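Local coordinates for GTP-binding protein (Pyrococcus horikoshii, PDB 1WXQ) that probably binds GTP as a member of the Obg-like P-loop GTPases, and may hydrolyse nucleotide, though its cellular role is unknown, at residues E2-K13 and I71-A79; I162-E170 and E179-H187. All blocks are in the same frame, centred on the assembly; numbering follows the deposited sequence.

Contact 1: E2-K13 and I71-A79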
ATOM      1  N   GLU A   2      -6.532   1.451  -0.651  1.00 35.66           N
ATOM      2  CA  GLU A   2      -6.301   2.636   0.161  1.00 33.61           C
ATOM      3  C   GLU A   2      -5.180   2.405   1.168  1.00 31.88           C
ATOM      4  O   GLU A   2      -5.032   1.300   1.689  1.00 31.81           O
ATOM      5  CB  GLU A   2      -7.612   3.002   0.858  1.00 33.50           C
ATOM      6  CG  GLU A   2      -7.535   3.349   2.324  1.00 39.65           C
ATOM      7  CD  GLU A   2      -8.849   3.041   3.037  1.00 46.83           C
ATOM      8  OE1 GLU A   2      -9.153   1.836   3.195  1.00 45.31           O
ATOM      9  OE2 GLU A   2      -9.575   3.993   3.423  1.00 51.20           O
ATOM     10  N   ILE A   3      -4.406   3.461   1.437  1.00 28.97           N
ATOM     11  CA  ILE A   3      -3.278   3.410   2.365  1.00 26.84           C
ATOM     12  C   ILE A   3      -3.567   4.166   3.651  1.00 27.04           C
ATOM     13  O   ILE A   3      -3.899   5.343   3.611  1.00 27.96           O
ATOM     14  CB  ILE A   3      -2.009   4.040   1.745  1.00 26.46           C
ATOM     15  CG1 ILE A   3      -1.628   3.320   0.446  1.00 24.59           C
ATOM     16  CG2 ILE A   3      -0.872   3.984   2.747  1.00 27.42           C
ATOM     17  CD1 ILE A   3      -0.479   3.966  -0.272  1.00 24.85           C
ATOM     18  N   GLY A   4      -3.424   3.495   4.788  1.00 26.29           N
ATOM     19  CA  GLY A   4      -3.668   4.138   6.067  1.00 24.39           C
ATOM     20  C   GLY A   4      -2.367   4.570   6.720  1.00 24.12           C
ATOM     21  O   GLY A   4      -1.385   3.825   6.678  1.00 25.63           O
ATOM     22  N   VAL A   5      -2.354   5.768   7.308  1.00 23.40           N
ATOM     23  CA  VAL A   5      -1.170   6.314   7.975  1.00 22.52           C
ATOM     24  C   VAL A   5      -1.395   6.345   9.482  1.00 24.98           C
ATOM     25  O   VAL A   5      -2.296   7.034   9.976  1.00 22.14           O
ATOM     26  CB  VAL A   5      -0.869   7.737   7.496  1.00 24.50           C
ATOM     27  CG1 VAL A   5       0.386   8.246   8.157  1.00 24.27           C
ATOM     28  CG2 VAL A   5      -0.726   7.761   5.984  1.00 23.13           C
ATOM     29  N   VAL A   6      -0.563   5.603  10.211  1.00 27.80           N
ATOM     30  CA  VAL A   6      -0.701   5.490  11.653  1.00 29.26           C
ATOM     31  C   VAL A   6       0.584   5.854  12.368  1.00 29.62           C
ATOM     32  O   VAL A   6       1.647   5.885  11.755  1.00 32.47           O
ATOM     33  CB  VAL A   6      -1.059   4.040  12.063  1.00 27.39           C
ATOM     34  CG1 VAL A   6      -2.313   3.580  11.344  1.00 30.63           C
ATOM     35  CG2 VAL A   6       0.100   3.109  11.722  1.00 31.73           C
ATOM     36  N   GLY A   7       0.479   6.090  13.675  1.00 29.63           N
ATOM     37  CA  GLY A   7       1.646   6.433  14.470  1.00 30.34           C
ATOM     38  C   GLY A   7       1.286   7.040  15.819  1.00 31.11           C
ATOM     39  O   GLY A   7       0.135   7.374  16.065  1.00 33.49           O
ATOM     40  N   LYS A   8       2.257   7.166  16.712  1.00 30.73           N
ATOM     41  CA  LYS A   8       1.975   7.776  17.999  1.00 31.39           C
ATOM     42  C   LYS A   8       1.971   9.290  17.748  1.00 33.19           C
ATOM     43  O   LYS A   8       2.302   9.734  16.652  1.00 32.74           O
ATOM     44  CB  LYS A   8       3.040   7.383  19.017  1.00 31.13           C
ATOM     45  CG  LYS A   8       4.461   7.693  18.611  1.00 29.51           C
ATOM     46  CD  LYS A   8       5.438   7.210  19.692  1.00 27.82           C
ATOM     47  CE  LYS A   8       6.916   7.523  19.361  1.00 27.90           C
ATOM     48  NZ  LYS A   8       7.839   7.173  20.492  1.00 33.56           N
ATOM     49  N   PRO A   9       1.576  10.102  18.745  1.00 34.88           N
ATOM     50  CA  PRO A   9       1.574  11.550  18.493  1.00 34.84           C
ATOM     51  C   PRO A   9       2.978  12.167  18.625  1.00 34.05           C
ATOM     52  O   PRO A   9       3.844  11.629  19.307  1.00 36.01           O
ATOM     53  CB  PRO A   9       0.521  12.051  19.474  1.00 34.47           C
ATOM     54  CG  PRO A   9       0.777  11.178  20.657  1.00 33.99           C
ATOM     55  CD  PRO A   9       0.940   9.798  20.042  1.00 35.43           C
ATOM     56  N   ASN A  10       3.194  13.287  17.949  1.00 32.64           N
ATOM     57  CA  ASN A  10       4.468  14.013  18.000  1.00 31.93           C
ATOM     58  C   ASN A  10       5.678  13.465  17.254  1.00 32.05           C
ATOM     59  O   ASN A  10       6.806  13.878  17.521  1.00 32.75           O
ATOM     60  CB  ASN A  10       4.851  14.250  19.467  1.00 32.86           C
ATOM     61  CG  ASN A  10       3.757  14.967  20.249  1.00 33.54           C
ATOM     62  OD1 ASN A  10       3.165  15.943  19.764  1.00 23.20           O
ATOM     63  ND2 ASN A  10       3.488  14.490  21.468  1.00 34.71           N
ATOM     64  N   VAL A  11       5.449  12.541  16.324  1.00 28.75           N
ATOM     65  CA  VAL A  11       6.529  11.984  15.519  1.00 27.85           C
ATOM     66  C   VAL A  11       6.360  12.474  14.076  1.00 26.50           C
ATOM     67  O   VAL A  11       7.152  12.133  13.191  1.00 26.58           O
ATOM     68  CB  VAL A  11       6.527  10.425  15.544  1.00 29.42           C
ATOM     69  CG1 VAL A  11       6.600   9.929  16.969  1.00 32.33           C
ATOM     70  CG2 VAL A  11       5.277   9.881  14.866  1.00 27.64           C
ATOM     71  N   GLY A  12       5.313  13.267  13.846  1.00 26.11           N
ATOM     72  CA  GLY A  12       5.047  13.809  12.523  1.00 25.09           C
ATOM     73  C   GLY A  12       4.058  13.015  11.678  1.00 25.65           C
ATOM     74  O   GLY A  12       3.942  13.240  10.456  1.00 25.26           O
ATOM     75  N   LYS A  13       3.337  12.092  12.310  1.00 25.12           N
ATOM     76  CA  LYS A  13       2.364  11.263  11.595  1.00 27.32           C
ATOM     77  C   LYS A  13       1.338  12.082  10.812  1.00 27.14           C
ATOM     78  O   LYS A  13       1.052  11.791   9.641  1.00 27.55           O
ATOM     79  CB  LYS A  13       1.629  10.334  12.571  1.00 26.27           C
ATOM     80  CG  LYS A  13       0.116  10.461  12.523  1.00 27.51           C
ATOM     81  CD  LYS A  13      -0.568   9.146  12.220  1.00 28.58           C
ATOM     82  CE  LYS A  13      -2.061   9.359  11.986  1.00 32.10           C
ATOM     83  NZ  LYS A  13      -2.711  10.187  13.050  1.00 24.31           N
ATOM     84  N   ILE A  71      -0.327   8.692 -10.574  1.00 35.58           N
ATOM     85  CA  ILE A  71      -1.564   7.944 -10.395  1.00 33.38           C
ATOM     86  C   ILE A  71      -2.099   8.158  -8.983  1.00 31.69           C
ATOM     87  O   ILE A  71      -1.406   7.882  -8.015  1.00 29.83           O
ATOM     88  CB  ILE A  71      -1.285   6.446 -10.600  1.00 33.47           C
ATOM     89  CG1 ILE A  71      -0.261   6.269 -11.727  1.00 32.55           C
ATOM     90  CG2 ILE A  71      -2.573   5.705 -10.914  1.00 37.40           C
ATOM     91  CD1 ILE A  71       0.293   4.863 -11.863  1.00 31.08           C
ATOM     92  N   PRO A  72      -3.345   8.649  -8.847  1.00 30.47           N
ATOM     93  CA  PRO A  72      -3.963   8.896  -7.533  1.00 29.61           C
ATOM     94  C   PRO A  72      -4.229   7.653  -6.675  1.00 29.81           C
ATOM     95  O   PRO A  72      -4.505   6.577  -7.195  1.00 28.27           O
ATOM     96  CB  PRO A  72      -5.246   9.657  -7.886  1.00 28.52           C
ATOM     97  CG  PRO A  72      -5.595   9.123  -9.226  1.00 28.99           C
ATOM     98  CD  PRO A  72      -4.242   9.088  -9.931  1.00 29.64           C
ATOM     99  N   VAL A  73      -4.160   7.841  -5.355  1.00 31.04           N
ATOM    100  CA  VAL A  73      -4.331   6.779  -4.365  1.00 30.70           C
ATOM    101  C   VAL A  73      -4.963   7.309  -3.086  1.00 29.18           C
ATOM    102  O   VAL A  73      -4.510   8.307  -2.542  1.00 29.60           O
ATOM    103  CB  VAL A  73      -2.953   6.179  -3.969  1.00 33.39           C
ATOM    104  CG1 VAL A  73      -3.107   5.214  -2.784  1.00 26.05           C
ATOM    105  CG2 VAL A  73      -2.317   5.492  -5.169  1.00 33.23           C
ATOM    106  N   LYS A  74      -5.989   6.624  -2.586  1.00 30.22           N
ATOM    107  CA  LYS A  74      -6.647   7.050  -1.352  1.00 29.62           C
ATOM    108  C   LYS A  74      -5.699   6.929  -0.168  1.00 29.52           C
ATOM    109  O   LYS A  74      -4.906   5.986  -0.090  1.00 27.52           O
ATOM    110  CB  LYS A  74      -7.877   6.193  -1.065  1.00 29.53           C
ATOM    111  CG  LYS A  74      -9.192   6.744  -1.579  1.00 35.91           C
ATOM    112  CD  LYS A  74     -10.365   6.058  -0.875  1.00 43.06           C
ATOM    113  CE  LYS A  74     -10.260   6.220   0.635  1.00 45.81           C
ATOM    114  NZ  LYS A  74     -11.311   5.469   1.352  1.00 51.09           N
HETATM  115  N   MSE A  75      -5.806   7.875   0.761  1.00 28.99           N
HETATM  116  CA  MSE A  75      -4.977   7.880   1.953  1.00 27.03           C
HETATM  117  C   MSE A  75      -5.841   8.305   3.135  1.00 27.27           C
HETATM  118  O   MSE A  75      -6.647   9.229   3.024  1.00 30.31           O
HETATM  119  CB  MSE A  75      -3.792   8.831   1.771  1.00 27.32           C
HETATM  120  CG  MSE A  75      -2.768   8.750   2.886  1.00 30.69           C
HETATM  121 SE   MSE A  75      -1.096   9.621   2.460  1.00 44.81          SE
HETATM  122  CE  MSE A  75      -0.102   8.058   1.873  1.00 29.61           C
ATOM    123  N   VAL A  76      -5.666   7.628   4.265  1.00 26.92           N
ATOM    124  CA  VAL A  76      -6.443   7.877   5.465  1.00 27.79           C
ATOM    125  C   VAL A  76      -5.580   8.300   6.653  1.00 28.81           C
ATOM    126  O   VAL A  76      -4.563   7.667   6.942  1.00 29.36           O
ATOM    127  CB  VAL A  76      -7.211   6.591   5.843  1.00 28.61           C
ATOM    128  CG1 VAL A  76      -8.082   6.816   7.079  1.00 30.33           C
ATOM    129  CG2 VAL A  76      -8.056   6.145   4.668  1.00 29.56           C
ATOM    130  N   ASP A  77      -5.979   9.365   7.343  1.00 29.36           N
ATOM    131  CA  ASP A  77      -5.235   9.823   8.512  1.00 32.76           C
ATOM    132  C   ASP A  77      -5.787   9.005   9.691  1.00 34.74           C
ATOM    133  O   ASP A  77      -6.733   9.413  10.365  1.00 36.12           O
ATOM    134  CB  ASP A  77      -5.470  11.317   8.742  1.00 31.74           C
ATOM    135  CG  ASP A  77      -4.553  11.900   9.807  1.00 33.73           C
ATOM    136  OD1 ASP A  77      -4.169  11.176  10.750  1.00 34.30           O
ATOM    137  OD2 ASP A  77      -4.223  13.096   9.709  1.00 39.24           O
ATOM    138  N   VAL A  78      -5.185   7.844   9.922  1.00 37.51           N
ATOM    139  CA  VAL A  78      -5.610   6.921  10.965  1.00 38.38           C
ATOM    140  C   VAL A  78      -5.231   7.278  12.403  1.00 40.99           C
ATOM    141  O   VAL A  78      -4.097   7.044  12.835  1.00 43.60           O
ATOM    142  CB  VAL A  78      -5.059   5.499  10.668  1.00 38.50           C
ATOM    143  CG1 VAL A  78      -5.450   4.537  11.774  1.00 36.56           C
ATOM    144  CG2 VAL A  78      -5.573   5.018   9.328  1.00 37.60           C
ATOM    145  N   ALA A  79      -6.184   7.811  13.157  1.00 41.87           N
ATOM    146  CA  ALA A  79      -5.922   8.153  14.547  1.00 42.45           C
ATOM    147  C   ALA A  79      -7.202   8.497  15.301  1.00 44.13           C
ATOM    148  O   ALA A  79      -7.160   9.089  16.381  1.00 45.60           O
ATOM    149  CB  ALA A  79      -4.951   9.308  14.617  1.00 44.42           C
TER
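I3, G4 and V5 run parallel beside M75, V76 and D77, pairing two strands of the P-loop GTPase sheet. I3 takes K74 O through its N and gives its own O to V76 N; V5 N reaches V76 O (2.9 Å) nearly along the C=O axis. V78 N closes the ladder on V5 O with a weak, bent bond. On the face of I3 and V5, V5 CG2 lies against M75 CG at 3.8 Å, and I3 CD1 meets V73 CG1. On the other face K74 NZ makes a salt bridge to E2 OE2 (3.1 Å), approaching from above the carboxylate plane; a glutamine at E2 would probably leave K74 without its opposite charge. G4 has V78 CG2 over its CA at 3.9 Å. Strand 104-110 pairs with the far edge of 2-7, and F17 and A20 of helix 13-21 touch M75. Beyond V6 the chain enters G7-K13, which fits a Walker A loop, consistent with phosphate binding. From the first turn of the helix K13 bends back toward the neighbouring strand's end, where K13 NZ stands 2.9 Å from D77 OD1 in a salt bridge whose hydrogen bond is weak and whose lysine end is less surely placed.

Contact 2: I162-E170 and E179-H187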
ATOM      1  N   ILE A 162     -20.020 -26.283   6.043  1.00 62.48           N
ATOM      2  CA  ILE A 162     -19.595 -25.091   5.309  1.00 60.26           C
ATOM      3  C   ILE A 162     -18.109 -25.144   4.940  1.00 59.04           C
ATOM      4  O   ILE A 162     -17.330 -25.898   5.506  1.00 60.04           O
ATOM      5  CB  ILE A 162     -19.883 -23.868   6.182  1.00 59.66           C
ATOM      6  CG1 ILE A 162     -21.363 -23.499   6.100  1.00 59.20           C
ATOM      7  CG2 ILE A 162     -19.068 -22.662   5.673  1.00 60.94           C
ATOM      8  CD1 ILE A 162     -21.732 -22.365   7.057  1.00 59.91           C
ATOM      9  N   LYS A 163     -17.786 -24.319   3.927  1.00 57.03           N
ATOM     10  CA  LYS A 163     -16.407 -24.173   3.519  1.00 54.20           C
ATOM     11  C   LYS A 163     -15.666 -23.216   4.463  1.00 51.43           C
ATOM     12  O   LYS A 163     -16.029 -22.055   4.604  1.00 52.95           O
ATOM     13  CB  LYS A 163     -16.472 -23.694   2.049  1.00 53.13           C
ATOM     14  CG  LYS A 163     -15.156 -23.780   1.269  1.00 52.56           C
ATOM     15  CD  LYS A 163     -14.923 -25.178   0.644  1.00 54.21           C
ATOM     16  CE  LYS A 163     -14.075 -25.106  -0.627  1.00 55.21           C
ATOM     17  NZ  LYS A 163     -14.824 -24.474  -1.731  1.00 52.15           N
ATOM     18  N   LEU A 164     -14.689 -23.820   5.170  1.00 48.39           N
ATOM     19  CA  LEU A 164     -14.050 -23.123   6.285  1.00 45.91           C
ATOM     20  C   LEU A 164     -13.437 -21.780   5.873  1.00 44.09           C
ATOM     21  O   LEU A 164     -13.749 -20.732   6.424  1.00 42.12           O
ATOM     22  CB  LEU A 164     -12.967 -24.036   6.856  1.00 45.98           C
ATOM     23  CG  LEU A 164     -12.222 -23.392   8.025  1.00 46.36           C
ATOM     24  CD1 LEU A 164     -13.145 -23.095   9.209  1.00 42.37           C
ATOM     25  CD2 LEU A 164     -11.097 -24.272   8.567  1.00 46.88           C
ATOM     26  N   GLU A 165     -12.726 -21.860   4.751  1.00 41.82           N
ATOM     27  CA  GLU A 165     -12.242 -20.649   4.098  1.00 41.30           C
ATOM     28  C   GLU A 165     -13.322 -19.588   3.882  1.00 38.74           C
ATOM     29  O   GLU A 165     -13.135 -18.433   4.258  1.00 40.14           O
ATOM     30  CB  GLU A 165     -11.573 -20.984   2.761  1.00 41.29           C
ATOM     31  CG  GLU A 165     -12.073 -22.254   2.103  1.00 44.85           C
ATOM     32  CD  GLU A 165     -11.417 -23.507   2.668  1.00 48.16           C
ATOM     33  OE1 GLU A 165     -10.174 -23.629   2.535  1.00 45.94           O
ATOM     34  OE2 GLU A 165     -12.139 -24.368   3.234  1.00 42.82           O
ATOM     35  N   SER A 166     -14.450 -19.971   3.295  1.00 35.90           N
ATOM     36  CA  SER A 166     -15.533 -19.019   3.038  1.00 33.64           C
ATOM     37  C   SER A 166     -16.151 -18.458   4.305  1.00 29.85           C
ATOM     38  O   SER A 166     -16.485 -17.278   4.372  1.00 29.58           O
ATOM     39  CB  SER A 166     -16.639 -19.671   2.190  1.00 34.04           C
ATOM     40  OG  SER A 166     -17.801 -18.843   2.135  1.00 37.90           O
ATOM     41  N   ALA A 167     -16.310 -19.308   5.309  1.00 26.73           N
ATOM     42  CA  ALA A 167     -16.904 -18.879   6.572  1.00 27.53           C
ATOM     43  C   ALA A 167     -16.012 -17.889   7.323  1.00 27.47           C
ATOM     44  O   ALA A 167     -16.494 -16.892   7.862  1.00 29.04           O
ATOM     45  CB  ALA A 167     -17.197 -20.092   7.447  1.00 27.02           C
ATOM     46  N   ILE A 168     -14.716 -18.169   7.384  1.00 26.71           N
ATOM     47  CA  ILE A 168     -13.812 -17.243   8.065  1.00 28.79           C
ATOM     48  C   ILE A 168     -13.773 -15.974   7.220  1.00 29.67           C
ATOM     49  O   ILE A 168     -13.898 -14.862   7.743  1.00 30.53           O
ATOM     50  CB  ILE A 168     -12.387 -17.827   8.204  1.00 28.70           C
ATOM     51  CG1 ILE A 168     -12.402 -19.024   9.154  1.00 28.75           C
ATOM     52  CG2 ILE A 168     -11.445 -16.770   8.694  1.00 22.96           C
ATOM     53  CD1 ILE A 168     -11.062 -19.727   9.282  1.00 28.02           C
ATOM     54  N   ALA A 169     -13.638 -16.151   5.908  1.00 31.11           N
ATOM     55  CA  ALA A 169     -13.596 -15.023   4.981  1.00 33.51           C
ATOM     56  C   ALA A 169     -14.779 -14.093   5.171  1.00 33.96           C
ATOM     57  O   ALA A 169     -14.608 -12.870   5.214  1.00 36.87           O
ATOM     58  CB  ALA A 169     -13.552 -15.516   3.551  1.00 33.62           C
ATOM     59  N   GLU A 170     -15.979 -14.648   5.280  1.00 33.28           N
ATOM     60  CA  GLU A 170     -17.141 -13.789   5.484  1.00 34.75           C
ATOM     61  C   GLU A 170     -17.019 -13.114   6.830  1.00 34.21           C
ATOM     62  O   GLU A 170     -17.245 -11.912   6.959  1.00 34.66           O
ATOM     63  CB  GLU A 170     -18.461 -14.576   5.476  1.00 34.35           C
ATOM     64  CG  GLU A 170     -19.606 -13.792   6.156  1.00 34.39           C
ATOM     65  CD  GLU A 170     -20.911 -14.561   6.257  1.00 38.17           C
ATOM     66  OE1 GLU A 170     -20.869 -15.787   6.521  1.00 31.10           O
ATOM     67  OE2 GLU A 170     -21.980 -13.922   6.088  1.00 39.28           O
ATOM     68  N   GLU A 179     -11.223 -15.006   0.356  1.00 45.22           N
ATOM     69  CA  GLU A 179     -11.314 -16.398   0.641  1.00 45.36           C
ATOM     70  C   GLU A 179      -9.978 -17.001   0.216  1.00 44.40           C
ATOM     71  O   GLU A 179      -9.642 -18.088   0.661  1.00 45.59           O
ATOM     72  CB  GLU A 179     -12.420 -17.045  -0.168  1.00 46.39           C
ATOM     73  CG  GLU A 179     -12.537 -18.519   0.154  1.00 45.93           C
ATOM     74  CD  GLU A 179     -13.650 -19.205  -0.612  1.00 50.81           C
ATOM     75  OE1 GLU A 179     -14.785 -18.662  -0.649  1.00 48.08           O
ATOM     76  OE2 GLU A 179     -13.387 -20.296  -1.169  1.00 46.62           O
ATOM     77  N   ASN A 180      -9.228 -16.323  -0.660  1.00 43.67           N
ATOM     78  CA  ASN A 180      -7.931 -16.850  -1.092  1.00 42.08           C
ATOM     79  C   ASN A 180      -6.892 -16.600  -0.015  1.00 39.63           C
ATOM     80  O   ASN A 180      -6.009 -17.426   0.194  1.00 37.77           O
ATOM     81  CB  ASN A 180      -7.463 -16.206  -2.405  1.00 43.00           C
ATOM     82  CG  ASN A 180      -6.011 -16.535  -2.734  1.00 46.09           C
ATOM     83  OD1 ASN A 180      -5.158 -15.643  -2.823  1.00 47.55           O
ATOM     84  ND2 ASN A 180      -5.722 -17.819  -2.912  1.00 45.77           N
ATOM     85  N   ASP A 181      -7.001 -15.462   0.669  1.00 37.39           N
ATOM     86  CA  ASP A 181      -6.045 -15.130   1.727  1.00 36.79           C
ATOM     87  C   ASP A 181      -6.205 -16.164   2.836  1.00 35.09           C
ATOM     88  O   ASP A 181      -5.224 -16.653   3.400  1.00 33.77           O
ATOM     89  CB  ASP A 181      -6.294 -13.720   2.295  1.00 35.69           C
ATOM     90  CG  ASP A 181      -6.212 -12.626   1.239  1.00 36.95           C
ATOM     91  OD1 ASP A 181      -5.320 -12.688   0.371  1.00 44.90           O
ATOM     92  OD2 ASP A 181      -7.034 -11.687   1.281  1.00 41.42           O
ATOM     93  N   VAL A 182      -7.457 -16.497   3.131  1.00 33.29           N
ATOM     94  CA  VAL A 182      -7.771 -17.475   4.160  1.00 33.75           C
ATOM     95  C   VAL A 182      -7.222 -18.834   3.757  1.00 33.69           C
ATOM     96  O   VAL A 182      -6.596 -19.527   4.560  1.00 35.19           O
ATOM     97  CB  VAL A 182      -9.294 -17.609   4.366  1.00 34.92           C
ATOM     98  CG1 VAL A 182      -9.582 -18.704   5.350  1.00 32.54           C
ATOM     99  CG2 VAL A 182      -9.885 -16.285   4.843  1.00 34.98           C
ATOM    100  N   TRP A 183      -7.448 -19.216   2.508  1.00 33.46           N
ATOM    101  CA  TRP A 183      -6.969 -20.505   2.029  1.00 35.74           C
ATOM    102  C   TRP A 183      -5.455 -20.670   2.221  1.00 34.46           C
ATOM    103  O   TRP A 183      -4.984 -21.691   2.710  1.00 33.32           O
ATOM    104  CB  TRP A 183      -7.319 -20.683   0.538  1.00 38.29           C
ATOM    105  CG  TRP A 183      -7.072 -22.069   0.087  1.00 41.02           C
ATOM    106  CD1 TRP A 183      -7.930 -23.126   0.187  1.00 48.87           C
ATOM    107  CD2 TRP A 183      -5.829 -22.605  -0.371  1.00 47.33           C
ATOM    108  NE1 TRP A 183      -7.295 -24.294  -0.167  1.00 50.14           N
ATOM    109  CE2 TRP A 183      -6.001 -24.002  -0.515  1.00 50.55           C
ATOM    110  CE3 TRP A 183      -4.580 -22.043  -0.669  1.00 47.31           C
ATOM    111  CZ2 TRP A 183      -4.973 -24.845  -0.939  1.00 52.34           C
ATOM    112  CZ3 TRP A 183      -3.556 -22.883  -1.091  1.00 51.70           C
ATOM    113  CH2 TRP A 183      -3.762 -24.270  -1.221  1.00 52.98           C
ATOM    114  N   GLU A 184      -4.700 -19.660   1.821  1.00 35.32           N
ATOM    115  CA  GLU A 184      -3.246 -19.682   1.919  1.00 36.15           C
ATOM    116  C   GLU A 184      -2.740 -19.704   3.341  1.00 36.17           C
ATOM    117  O   GLU A 184      -1.849 -20.477   3.669  1.00 37.79           O
ATOM    118  CB  GLU A 184      -2.641 -18.462   1.225  1.00 34.89           C
ATOM    119  CG  GLU A 184      -2.960 -18.345  -0.243  1.00 44.68           C
ATOM    120  CD  GLU A 184      -2.407 -17.067  -0.832  1.00 54.32           C
ATOM    121  OE1 GLU A 184      -2.435 -16.045  -0.107  1.00 59.99           O
ATOM    122  OE2 GLU A 184      -1.963 -17.072  -2.007  1.00 55.13           O
ATOM    123  N   ALA A 185      -3.289 -18.836   4.179  1.00 35.77           N
ATOM    124  CA  ALA A 185      -2.853 -18.763   5.563  1.00 34.96           C
ATOM    125  C   ALA A 185      -2.990 -20.135   6.201  1.00 35.47           C
ATOM    126  O   ALA A 185      -2.044 -20.663   6.791  1.00 34.87           O
ATOM    127  CB  ALA A 185      -3.685 -17.740   6.310  1.00 36.57           C
HETATM  128  N   MSE A 186      -4.173 -20.716   6.061  1.00 36.21           N
HETATM  129  CA  MSE A 186      -4.434 -22.028   6.622  1.00 38.60           C
HETATM  130  C   MSE A 186      -3.447 -23.045   6.080  1.00 40.69           C
HETATM  131  O   MSE A 186      -2.842 -23.818   6.834  1.00 39.47           O
HETATM  132  CB  MSE A 186      -5.845 -22.475   6.275  1.00 38.06           C
HETATM  133  CG  MSE A 186      -6.922 -21.732   7.006  1.00 40.62           C
HETATM  134 SE   MSE A 186      -8.621 -22.518   6.586  1.00 53.69          SE
HETATM  135  CE  MSE A 186      -8.136 -24.383   6.737  1.00 35.56           C
ATOM    136  N   HIS A 187      -3.310 -23.042   4.757  1.00 42.64           N
ATOM    137  CA  HIS A 187      -2.421 -23.964   4.063  1.00 44.18           C
ATOM    138  C   HIS A 187      -1.007 -23.830   4.599  1.00 42.34           C
ATOM    139  O   HIS A 187      -0.333 -24.824   4.847  1.00 41.63           O
ATOM    140  CB  HIS A 187      -2.464 -23.674   2.554  1.00 46.29           C
ATOM    141  CG  HIS A 187      -1.523 -24.508   1.738  1.00 54.43           C
ATOM    142  ND1 HIS A 187      -0.183 -24.214   1.611  1.00 58.53           N
ATOM    143  CD2 HIS A 187      -1.731 -25.633   1.012  1.00 59.60           C
ATOM    144  CE1 HIS A 187       0.395 -25.122   0.843  1.00 60.73           C
ATOM    145  NE2 HIS A 187      -0.523 -25.995   0.467  1.00 59.49           N
TER
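A helical pair within the OBG-type G region forms this contact: helices 164-170 and 179-187 cross at 120°, their axes 8.3 Å apart at the closest point. V182 sits at the centre. Its CG1, anti to the backbone N (chi1 175°), lies against E165 CA at 3.5 Å and near I168 CB, while its CG2 meets A169 CB at 4.0 Å. The small methyl of A169 also rests on E179 CA, where the backbones come near. Toward the other end the selenomethionine M186 bends at its last torsion and brings CE to L164 CD2 at 3.5 Å. The E165 chain runs alongside W183: E165 OE1 approaches W183 CD1 to 3.3 Å, with carboxylate and indole planes 36° apart. The extended E179 carries its CG to E165 CB and its OE1 to S166 CB (3.5 Å). F206 of helix 200-214 touches I168 and M186, and F153 of helix 151-154 touches I168. No hydrogen bond or salt bridge spans the pair; K163 NZ and E179 OE2 remain 4.5 Å apart. Cohesion therefore rests on van der Waals packing of apolar side chains and the aliphatic parts of E165 and E179; the K163-E179 attraction is probably weak and partly offset by the like charges of E165 and E179.

Both contacts fall within the OBG-type G range, yet they share no secondary-structure element and their centres lie 29 Å apart, with nearest atoms about 13 Å away. Contact 1 is closer to the middle of the chain, about 11 Å from its centre, and joins strands distant in sequence; contact 2 lies about 22 Å out and joins helices separated by a short connection. Each has a mostly buried interface with some exposed residues. Main-chain hydrogen bonds set the alignment of contact 1, supplemented by the E2-K74 salt bridge and a less certain one at K13, whereas in contact 2 such bonds stay within each helix and the helices meet by packing. The probable nucleotide-binding loop belongs to contact 1.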